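Local coordinates for alpha-galactosidase (Umbelopsis vinacea, PDB 3A5V), which hydrolyses terminal alpha-linked galactose from sugar chains, as a tetrameric, N-glycosylated enzyme of glycoside hydrolase family 27, at residues P78-D81 with D82-L86; A115-W118 with A119-I123; V256-T259 with I260-L264. One frame throughout, in Å; residues are numbered along the deposited sequence.

Contact 1. Residues P78-D81 with D82-L86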
ATOM      1  N   PRO A  78      -7.322  46.869   0.452  1.00 17.31           N
ATOM      2  CA  PRO A  78      -7.948  47.782  -0.513  1.00 16.88           C
ATOM      3  C   PRO A  78      -8.216  47.151  -1.882  1.00 16.05           C
ATOM      4  O   PRO A  78      -9.163  47.546  -2.557  1.00 15.44           O
ATOM      5  CB  PRO A  78      -6.917  48.917  -0.639  1.00 17.11           C
ATOM      6  CG  PRO A  78      -6.174  48.892   0.674  1.00 18.45           C
ATOM      7  CD  PRO A  78      -6.016  47.389   0.897  1.00 17.55           C
ATOM      8  N   LEU A  79      -7.371  46.203  -2.298  1.00 15.14           N
ATOM      9  CA  LEU A  79      -7.636  45.413  -3.498  1.00 15.10           C
ATOM     10  C   LEU A  79      -8.902  44.549  -3.340  1.00 14.39           C
ATOM     11  O   LEU A  79      -9.725  44.469  -4.255  1.00 14.44           O
ATOM     12  CB  LEU A  79      -6.407  44.541  -3.876  1.00 14.46           C
ATOM     13  CG  LEU A  79      -6.590  43.565  -5.046  1.00 15.30           C
ATOM     14  CD1 LEU A  79      -7.034  44.287  -6.351  1.00 15.92           C
ATOM     15  CD2 LEU A  79      -5.296  42.756  -5.286  1.00 14.88           C
ATOM     16  N   VAL A  80      -9.046  43.894  -2.191  1.00 14.83           N
ATOM     17  CA  VAL A  80     -10.254  43.094  -1.916  1.00 15.16           C
ATOM     18  C   VAL A  80     -11.508  43.992  -1.938  1.00 15.40           C
ATOM     19  O   VAL A  80     -12.550  43.603  -2.470  1.00 15.60           O
ATOM     20  CB  VAL A  80     -10.142  42.323  -0.589  1.00 14.54           C
ATOM     21  CG1 VAL A  80     -11.477  41.740  -0.176  1.00 14.30           C
ATOM     22  CG2 VAL A  80      -9.064  41.224  -0.699  1.00 14.77           C
ATOM     23  N   ASP A  81     -11.394  45.201  -1.387  1.00 15.80           N
ATOM     24  CA  ASP A  81     -12.504  46.178  -1.448  1.00 16.31           C
ATOM     25  C   ASP A  81     -12.914  46.499  -2.888  1.00 15.73           C
ATOM     26  O   ASP A  81     -14.109  46.587  -3.193  1.00 16.78           O
ATOM     27  CB  ASP A  81     -12.124  47.487  -0.727  1.00 16.62           C
ATOM     28  CG  ASP A  81     -12.040  47.338   0.792  1.00 17.62           C
ATOM     29  OD1 ASP A  81     -12.611  46.393   1.400  1.00 17.99           O
ATOM     30  OD2 ASP A  81     -11.398  48.215   1.387  1.00 21.06           O
ATOM     31  N   ASP A  82     -11.928  46.673  -3.768  1.00 15.68           N
ATOM     32  CA  ASP A  82     -12.175  46.910  -5.204  1.00 15.15           C
ATOM     33  C   ASP A  82     -12.862  45.719  -5.884  1.00 14.99           C
ATOM     34  O   ASP A  82     -13.760  45.894  -6.712  1.00 14.42           O
ATOM     35  CB  ASP A  82     -10.863  47.220  -5.940  1.00 15.38           C
ATOM     36  CG  ASP A  82     -10.309  48.604  -5.608  1.00 17.97           C
ATOM     37  OD1 ASP A  82     -11.084  49.459  -5.146  1.00 20.69           O
ATOM     38  OD2 ASP A  82      -9.094  48.827  -5.797  1.00 18.40           O
ATOM     39  N   ILE A  83     -12.418  44.511  -5.539  1.00 14.38           N
ATOM     40  CA  ILE A  83     -13.058  43.268  -5.996  1.00 14.00           C
ATOM     41  C   ILE A  83     -14.511  43.157  -5.499  1.00 13.57           C
ATOM     42  O   ILE A  83     -15.436  42.879  -6.277  1.00 12.93           O
ATOM     43  CB  ILE A  83     -12.193  42.024  -5.574  1.00 13.42           C
ATOM     44  CG1 ILE A  83     -10.854  42.038  -6.333  1.00 14.49           C
ATOM     45  CG2 ILE A  83     -12.962  40.711  -5.811  1.00 13.52           C
ATOM     46  CD1 ILE A  83      -9.772  41.060  -5.771  1.00 14.27           C
ATOM     47  N   HIS A  84     -14.709  43.379  -4.199  1.00 14.56           N
ATOM     48  CA  HIS A  84     -16.059  43.423  -3.636  1.00 14.82           C
ATOM     49  C   HIS A  84     -16.973  44.433  -4.355  1.00 15.77           C
ATOM     50  O   HIS A  84     -18.134  44.117  -4.636  1.00 15.60           O
ATOM     51  CB  HIS A  84     -16.018  43.677  -2.130  1.00 15.08           C
ATOM     52  CG  HIS A  84     -15.517  42.504  -1.329  1.00 15.73           C
ATOM     53  ND1 HIS A  84     -15.112  42.618  -0.018  1.00 16.43           N
ATOM     54  CD2 HIS A  84     -15.350  41.199  -1.664  1.00 15.96           C
ATOM     55  CE1 HIS A  84     -14.742  41.426   0.432  1.00 18.68           C
ATOM     56  NE2 HIS A  84     -14.877  40.549  -0.547  1.00 16.29           N
ATOM     57  N   ASN A  85     -16.437  45.611  -4.672  1.00 16.21           N
ATOM     58  CA  ASN A  85     -17.177  46.653  -5.419  1.00 17.89           C
ATOM     59  C   ASN A  85     -17.641  46.218  -6.801  1.00 17.65           C
ATOM     60  O   ASN A  85     -18.622  46.735  -7.326  1.00 17.48           O
ATOM     61  CB  ASN A  85     -16.335  47.929  -5.540  1.00 18.20           C
ATOM     62  CG  ASN A  85     -16.333  48.742  -4.261  1.00 22.57           C
ATOM     63  OD1 ASN A  85     -17.149  48.507  -3.368  1.00 25.89           O
ATOM     64  ND2 ASN A  85     -15.407  49.702  -4.160  1.00 25.36           N
ATOM     65  N   LEU A  86     -16.943  45.243  -7.381  1.00 16.69           N
ATOM     66  CA  LEU A  86     -17.330  44.720  -8.685  1.00 16.46           C
ATOM     67  C   LEU A  86     -18.394  43.635  -8.555  1.00 16.41           C
ATOM     68  O   LEU A  86     -18.869  43.112  -9.568  1.00 16.40           O
ATOM     69  CB  LEU A  86     -16.097  44.167  -9.426  1.00 16.45           C
ATOM     70  CG  LEU A  86     -15.074  45.194  -9.894  1.00 16.68           C
ATOM     71  CD1 LEU A  86     -13.737  44.548 -10.163  1.00 15.94           C
ATOM     72  CD2 LEU A  86     -15.614  45.862 -11.165  1.00 16.96           C
TER
HETATM   73  O   HOH W   1      -9.931  50.316  -2.594  1.00 36.56           O
HETATM   74  O   HOH W   2     -14.946  45.183   1.020  1.00 20.53           O
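Val80 lays a methyl group over the imidazole of His84, one helical turn further on. Val80 CG1 sits 3.7 Å from the centroid of the His84 ring, over one face but offset toward the rim, a CH-pi contact. Val80 CG1 is nearest His84 CE1, at 3.3 Å. The two side chains run side by side. With chi1 at 168°, CG1 of Val80 stands opposite its own backbone N and can reach the ring. A water lies in the plane of the imidazole, at its edge. It is hydrogen-bonded to ND1 of His84 and donates to OD1 of Asp81, 2.7 Å from the water oxygen. The other ring nitrogen, NE2, is hydrogen-bonded to Asp124. Replacing His84 by an alanine would take away the ring, and Asp124 and the bridging water would probably lose their nitrogen partners, with Val80 CG1 left without a face to lie on.

These residues belong to helix 76-85, the helix of the beta-alpha-beta unit between strands 47-49 and 89-95 of the barrel. The backbone bond from His84 N to Val80 O is short, 2.8 Å, and almost straight at 174°. On another side of the helix a second water donates to both Pro78 O and OD1 of Asp82. OD2 of Asp82 makes a salt bridge with Arg74. Leu79 CG meets Ile83 CD1 at 4.1 Å, and Leu79 also packs on Ile28 of helix 25-38.

Contact 2. Residues A115-W118 with A119-I123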
ATOM      1  N   ALA A 115      -5.371  33.021   9.353  1.00 15.42           N
ATOM      2  CA  ALA A 115      -6.819  33.106   9.132  1.00 16.19           C
ATOM      3  C   ALA A 115      -7.363  34.467   9.587  1.00 16.86           C
ATOM      4  O   ALA A 115      -8.209  35.066   8.915  1.00 16.91           O
ATOM      5  CB  ALA A 115      -7.524  31.993   9.860  1.00 15.82           C
ATOM      6  N   LYS A 116      -6.882  34.936  10.740  1.00 17.48           N
ATOM      7  CA  LYS A 116      -7.279  36.240  11.270  1.00 18.58           C
ATOM      8  C   LYS A 116      -6.892  37.367  10.297  1.00 17.84           C
ATOM      9  O   LYS A 116      -7.702  38.257  10.018  1.00 17.83           O
ATOM     10  CB  LYS A 116      -6.663  36.463  12.657  1.00 19.40           C
ATOM     11  CG  LYS A 116      -7.066  37.765  13.325  1.00 23.54           C
ATOM     12  CD  LYS A 116      -6.708  37.748  14.817  1.00 30.45           C
ATOM     13  CE  LYS A 116      -7.049  39.088  15.490  1.00 34.73           C
ATOM     14  NZ  LYS A 116      -6.186  39.331  16.692  1.00 37.98           N
ATOM     15  N   THR A 117      -5.668  37.316   9.775  1.00 16.98           N
ATOM     16  CA  THR A 117      -5.222  38.283   8.766  1.00 17.23           C
ATOM     17  C   THR A 117      -6.150  38.288   7.542  1.00 16.65           C
ATOM     18  O   THR A 117      -6.607  39.339   7.102  1.00 16.17           O
ATOM     19  CB  THR A 117      -3.760  37.997   8.342  1.00 16.96           C
ATOM     20  OG1 THR A 117      -2.925  38.088   9.498  1.00 18.29           O
ATOM     21  CG2 THR A 117      -3.250  38.971   7.268  1.00 16.91           C
ATOM     22  N   TRP A 118      -6.454  37.106   7.012  1.00 16.05           N
ATOM     23  CA  TRP A 118      -7.261  37.018   5.797  1.00 15.75           C
ATOM     24  C   TRP A 118      -8.680  37.557   6.030  1.00 15.88           C
ATOM     25  O   TRP A 118      -9.215  38.289   5.192  1.00 15.61           O
ATOM     26  CB  TRP A 118      -7.268  35.569   5.272  1.00 15.26           C
ATOM     27  CG  TRP A 118      -5.868  35.064   4.961  1.00 14.82           C
ATOM     28  CD1 TRP A 118      -4.807  35.808   4.517  1.00 15.03           C
ATOM     29  CD2 TRP A 118      -5.391  33.722   5.088  1.00 14.85           C
ATOM     30  NE1 TRP A 118      -3.704  35.013   4.349  1.00 16.41           N
ATOM     31  CE2 TRP A 118      -4.032  33.725   4.694  1.00 14.93           C
ATOM     32  CE3 TRP A 118      -5.979  32.516   5.509  1.00 13.94           C
ATOM     33  CZ2 TRP A 118      -3.244  32.568   4.701  1.00 14.75           C
ATOM     34  CZ3 TRP A 118      -5.185  31.354   5.519  1.00 13.93           C
ATOM     35  CH2 TRP A 118      -3.834  31.399   5.126  1.00 14.05           C
ATOM     36  N   ALA A 119      -9.257  37.231   7.189  1.00 16.18           N
ATOM     37  CA  ALA A 119     -10.593  37.737   7.562  1.00 16.98           C
ATOM     38  C   ALA A 119     -10.617  39.275   7.642  1.00 17.64           C
ATOM     39  O   ALA A 119     -11.552  39.916   7.161  1.00 17.65           O
ATOM     40  CB  ALA A 119     -11.053  37.122   8.868  1.00 15.97           C
ATOM     41  N   LYS A 120      -9.567  39.849   8.221  1.00 18.58           N
ATOM     42  CA  LYS A 120      -9.397  41.303   8.312  1.00 19.92           C
ATOM     43  C   LYS A 120      -9.332  41.931   6.918  1.00 19.06           C
ATOM     44  O   LYS A 120      -9.889  43.009   6.674  1.00 17.98           O
ATOM     45  CB  LYS A 120      -8.121  41.619   9.107  1.00 19.42           C
ATOM     46  CG  LYS A 120      -7.701  43.090   9.129  1.00 22.13           C
ATOM     47  CD  LYS A 120      -6.305  43.242   9.766  1.00 23.47           C
ATOM     48  CE  LYS A 120      -5.946  44.703  10.021  1.00 30.53           C
ATOM     49  NZ  LYS A 120      -4.690  44.820  10.851  1.00 32.86           N
ATOM     50  N   TRP A 121      -8.665  41.238   5.996  1.00 18.19           N
ATOM     51  CA  TRP A 121      -8.570  41.704   4.624  1.00 17.25           C
ATOM     52  C   TRP A 121      -9.871  41.595   3.834  1.00 16.75           C
ATOM     53  O   TRP A 121      -9.986  42.196   2.766  1.00 17.01           O
ATOM     54  CB  TRP A 121      -7.470  40.958   3.868  1.00 17.57           C
ATOM     55  CG  TRP A 121      -6.065  41.250   4.313  1.00 17.23           C
ATOM     56  CD1 TRP A 121      -5.635  42.285   5.107  1.00 18.14           C
ATOM     57  CD2 TRP A 121      -4.898  40.497   3.967  1.00 17.62           C
ATOM     58  NE1 TRP A 121      -4.264  42.210   5.277  1.00 17.81           N
ATOM     59  CE2 TRP A 121      -3.790  41.129   4.577  1.00 18.35           C
ATOM     60  CE3 TRP A 121      -4.681  39.344   3.193  1.00 19.53           C
ATOM     61  CZ2 TRP A 121      -2.479  40.646   4.436  1.00 18.31           C
ATOM     62  CZ3 TRP A 121      -3.375  38.869   3.049  1.00 18.02           C
ATOM     63  CH2 TRP A 121      -2.296  39.523   3.671  1.00 17.62           C
ATOM     64  N   GLY A 122     -10.836  40.834   4.349  1.00 16.18           N
ATOM     65  CA  GLY A 122     -12.091  40.579   3.631  1.00 15.39           C
ATOM     66  C   GLY A 122     -12.076  39.369   2.691  1.00 14.94           C
ATOM     67  O   GLY A 122     -12.920  39.253   1.807  1.00 14.82           O
ATOM     68  N   ILE A 123     -11.097  38.483   2.863  1.00 14.62           N
ATOM     69  CA  ILE A 123     -10.965  37.264   2.024  1.00 13.83           C
ATOM     70  C   ILE A 123     -12.202  36.374   2.218  1.00 13.70           C
ATOM     71  O   ILE A 123     -12.733  36.274   3.332  1.00 14.32           O
ATOM     72  CB  ILE A 123      -9.636  36.507   2.379  1.00 14.30           C
ATOM     73  CG1 ILE A 123      -8.407  37.338   1.984  1.00 12.64           C
ATOM     74  CG2 ILE A 123      -9.577  35.077   1.767  1.00 13.18           C
ATOM     75  CD1 ILE A 123      -8.234  37.597   0.464  1.00 13.18           C
TER
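Ala115 to Trp121 form the last turns of helix 111-121, held by i to i+4 backbone bonds. Ala119 N donates to Ala115 O, Lys120 N to Lys116 O and Trp121 N to Thr117 O, the last at 3.0 Å. The helix then stops. Gly122 has a positive phi of 88° and turns the chain out of the helix in a Schellman motif. At these backbone angles a side chain on Gly122 would be jammed against the carbonyl O of Trp121. Beyond it, Ile123 N reaches back to Trp118 O at 3.0 Å.

Two tryptophans and a threonine carry the side-chain contact. Thr117 CG2 lies over one face of the Trp121 six-membered ring, 3.6 Å from its centroid, a CH-pi contact. Chi1 of Thr117 (-60°) sets CG2 opposite the backbone N and alongside the indole. The same torsion leaves OG1 beside the backbone N, where it is hydrogen-bonded to Ile113 O in the preceding turn. Trp118 meets Trp121 obliquely, with ring planes at 51°. Trp118 CD1 comes 3.7 Å from Trp121 CZ3, which lies at the edge of the Trp118 ring. Just after the capping turn, Ile123 CB packs 3.9 Å from Trp118 CB.

Around these residues, Trp118 packs on Ile92 of strand 89-95 and on Met150 of helix 140-156. Trp121 rests on Ile76 and Lys77. The whole is a Schellman-capped helix end in a beta-alpha-beta unit of a TIM barrel, where the chain leaves helix 111-121 for strand 125-129.

Contact 3. Residues V256-T259 with I260-L264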
ATOM      1  N   VAL A 256     -14.475  18.352 -24.038  1.00 11.15           N
ATOM      2  CA  VAL A 256     -14.511  17.154 -23.202  1.00 10.32           C
ATOM      3  C   VAL A 256     -14.138  17.472 -21.758  1.00 10.08           C
ATOM      4  O   VAL A 256     -14.835  17.099 -20.816  1.00 10.53           O
ATOM      5  CB  VAL A 256     -13.581  16.044 -23.779  1.00 10.77           C
ATOM      6  CG1 VAL A 256     -13.544  14.791 -22.836  1.00 10.45           C
ATOM      7  CG2 VAL A 256     -14.075  15.658 -25.105  1.00  5.20           C
ATOM      8  N   HIS A 257     -13.023  18.169 -21.617  1.00  9.74           N
ATOM      9  CA  HIS A 257     -12.477  18.627 -20.348  1.00 10.34           C
ATOM     10  C   HIS A 257     -13.546  19.407 -19.568  1.00  9.95           C
ATOM     11  O   HIS A 257     -13.908  19.021 -18.449  1.00  9.59           O
ATOM     12  CB  HIS A 257     -11.216  19.443 -20.709  1.00 10.47           C
ATOM     13  CG  HIS A 257     -10.602  20.240 -19.592  1.00 11.67           C
ATOM     14  ND1 HIS A 257     -10.427  19.755 -18.315  1.00 11.67           N
ATOM     15  CD2 HIS A 257     -10.026  21.469 -19.613  1.00 11.36           C
ATOM     16  CE1 HIS A 257      -9.806  20.667 -17.584  1.00 13.98           C
ATOM     17  NE2 HIS A 257      -9.543  21.712 -18.352  1.00 13.35           N
ATOM     18  N   TYR A 258     -14.119  20.435 -20.194  1.00  9.55           N
ATOM     19  CA  TYR A 258     -15.138  21.248 -19.520  1.00 10.18           C
ATOM     20  C   TYR A 258     -16.390  20.427 -19.153  1.00 10.02           C
ATOM     21  O   TYR A 258     -16.930  20.547 -18.047  1.00  9.88           O
ATOM     22  CB  TYR A 258     -15.514  22.455 -20.402  1.00 10.55           C
ATOM     23  CG  TYR A 258     -16.334  23.500 -19.679  1.00 11.34           C
ATOM     24  CD1 TYR A 258     -17.721  23.363 -19.572  1.00 10.09           C
ATOM     25  CD2 TYR A 258     -15.726  24.608 -19.086  1.00  9.81           C
ATOM     26  CE1 TYR A 258     -18.495  24.290 -18.893  1.00 11.49           C
ATOM     27  CE2 TYR A 258     -16.501  25.572 -18.403  1.00 12.11           C
ATOM     28  CZ  TYR A 258     -17.889  25.393 -18.315  1.00 12.75           C
ATOM     29  OH  TYR A 258     -18.687  26.321 -17.666  1.00 12.68           O
ATOM     30  N   THR A 259     -16.862  19.622 -20.097  1.00 10.35           N
ATOM     31  CA  THR A 259     -18.070  18.795 -19.899  1.00 10.57           C
ATOM     32  C   THR A 259     -17.958  17.874 -18.680  1.00 10.63           C
ATOM     33  O   THR A 259     -18.882  17.796 -17.858  1.00 11.09           O
ATOM     34  CB  THR A 259     -18.341  17.920 -21.151  1.00 10.99           C
ATOM     35  OG1 THR A 259     -18.569  18.766 -22.299  1.00 12.08           O
ATOM     36  CG2 THR A 259     -19.546  16.968 -20.923  1.00 11.24           C
ATOM     37  N   ILE A 260     -16.843  17.150 -18.587  1.00  9.89           N
ATOM     38  CA  ILE A 260     -16.665  16.184 -17.514  1.00  9.96           C
ATOM     39  C   ILE A 260     -16.478  16.891 -16.169  1.00  9.74           C
ATOM     40  O   ILE A 260     -17.073  16.482 -15.188  1.00  9.16           O
ATOM     41  CB  ILE A 260     -15.510  15.160 -17.808  1.00  9.76           C
ATOM     42  CG1 ILE A 260     -15.806  14.339 -19.088  1.00 10.21           C
ATOM     43  CG2 ILE A 260     -15.275  14.215 -16.614  1.00  9.78           C
ATOM     44  CD1 ILE A 260     -17.094  13.465 -19.021  1.00 11.68           C
ATOM     45  N   TRP A 261     -15.666  17.950 -16.129  1.00  9.46           N
ATOM     46  CA  TRP A 261     -15.536  18.766 -14.906  1.00  9.97           C
ATOM     47  C   TRP A 261     -16.923  19.283 -14.468  1.00 10.02           C
ATOM     48  O   TRP A 261     -17.287  19.216 -13.287  1.00 10.66           O
ATOM     49  CB  TRP A 261     -14.621  19.962 -15.177  1.00  9.51           C
ATOM     50  CG  TRP A 261     -13.112  19.749 -14.916  1.00 10.42           C
ATOM     51  CD1 TRP A 261     -12.318  20.567 -14.160  1.00 11.39           C
ATOM     52  CD2 TRP A 261     -12.243  18.700 -15.411  1.00 10.75           C
ATOM     53  NE1 TRP A 261     -11.031  20.109 -14.148  1.00 10.75           N
ATOM     54  CE2 TRP A 261     -10.945  18.968 -14.904  1.00 11.21           C
ATOM     55  CE3 TRP A 261     -12.433  17.559 -16.219  1.00 11.13           C
ATOM     56  CZ2 TRP A 261      -9.832  18.135 -15.171  1.00  9.85           C
ATOM     57  CZ3 TRP A 261     -11.320  16.722 -16.488  1.00 10.70           C
ATOM     58  CH2 TRP A 261     -10.035  17.022 -15.959  1.00 10.43           C
ATOM     59  N   ALA A 262     -17.700  19.792 -15.419  1.00  9.49           N
ATOM     60  CA  ALA A 262     -19.036  20.306 -15.086  1.00  9.73           C
ATOM     61  C   ALA A 262     -19.951  19.180 -14.554  1.00  9.61           C
ATOM     62  O   ALA A 262     -20.579  19.312 -13.507  1.00 10.53           O
ATOM     63  CB  ALA A 262     -19.671  20.985 -16.323  1.00  9.76           C
ATOM     64  N   ALA A 263     -20.022  18.073 -15.280  1.00  9.44           N
ATOM     65  CA  ALA A 263     -20.961  16.980 -14.926  1.00  9.87           C
ATOM     66  C   ALA A 263     -20.573  16.175 -13.684  1.00  9.63           C
ATOM     67  O   ALA A 263     -21.424  15.539 -13.067  1.00  9.84           O
ATOM     68  CB  ALA A 263     -21.162  16.023 -16.151  1.00  9.16           C
ATOM     69  N   LEU A 264     -19.290  16.183 -13.330  1.00  9.63           N
ATOM     70  CA  LEU A 264     -18.837  15.541 -12.108  1.00  9.79           C
ATOM     71  C   LEU A 264     -18.883  16.485 -10.894  1.00  9.80           C
ATOM     72  O   LEU A 264     -18.449  16.113  -9.800  1.00  9.76           O
ATOM     73  CB  LEU A 264     -17.438  14.884 -12.288  1.00  9.41           C
ATOM     74  CG  LEU A 264     -17.506  13.399 -12.730  1.00  9.93           C
ATOM     75  CD1 LEU A 264     -18.388  13.185 -13.999  1.00  9.67           C
ATOM     76  CD2 LEU A 264     -16.086  12.823 -12.991  1.00 10.24           C
TER
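The last two turns of helix 251-263 carry an edge-to-face pair of aromatic rings, His257 and Trp261, one turn apart. The edge of the imidazole points at the face of the indole. The centroid of the His257 imidazole is 4.3 Å from that of the Trp261 six-membered ring, and the planes stand at 80°. ND1 of His257 lies above the middle of the indole, and CE1 of His257 comes 3.4 Å from CE2 of Trp261. Chi1 of His257 (169°) turns the ring away from its own backbone N and lets it lean over the tryptophan. Both rings are also fixed at their polar ends. NE2 of His257 is hydrogen-bonded to the backbone N of Glu243, and NE1 of Trp261 to the carbonyl O of Asp240. Both partners lie in the loop after strand 236-238, and these bonds probably limit how far the rings can turn.

The helix is part of the family 27 catalytic barrel and comes just before strand 268-270, the eighth strand. One side of it faces the C-terminal beta sandwich: Val256 and Ile260 both touch Leu328, and Thr259 and Ala263 both touch Ile326, on strand 322-329.

Between the two segments the other apolar contacts are longer. Val256 CG1 is 4.4 Å from Ile260 CG1, and Tyr258 CE1 is 4.3 Å from Ala262 CB. Tyr258 OH is hydrogen-bonded to Tyr45 OH. Thr259 OG1 has two partners, Arg255 O in the preceding turn and Trp364 NE1. The backbone bonds follow the regular i to i+4 pattern. Ala262 N to Tyr258 O and Ala263 N to Thr259 O are both 2.8 Å long, and Leu264 N still bonds to Ile260 O as the helix ends.

In the fold
All three contacts lie in the TIM barrel, in series along the chain. Contacts 1 and 2 sit on neighbouring helices, 76-85 and 111-121, joined through strand 89-95. Their centres are about 14 Å apart and they touch: CE1 of His84 is 3.2 Å from Gly122 O, and Val80 packs on Ile123. The second half of helix 76-85 therefore packs against the capping turn that closes helix 111-121. Contact 3 lies apart on helix 251-263, with its centre about 31 Å from that of contact 1 and about 32 Å from that of contact 2. It is the contact close to the chain's centre, where the barrel meets the C-terminal beta sandwich.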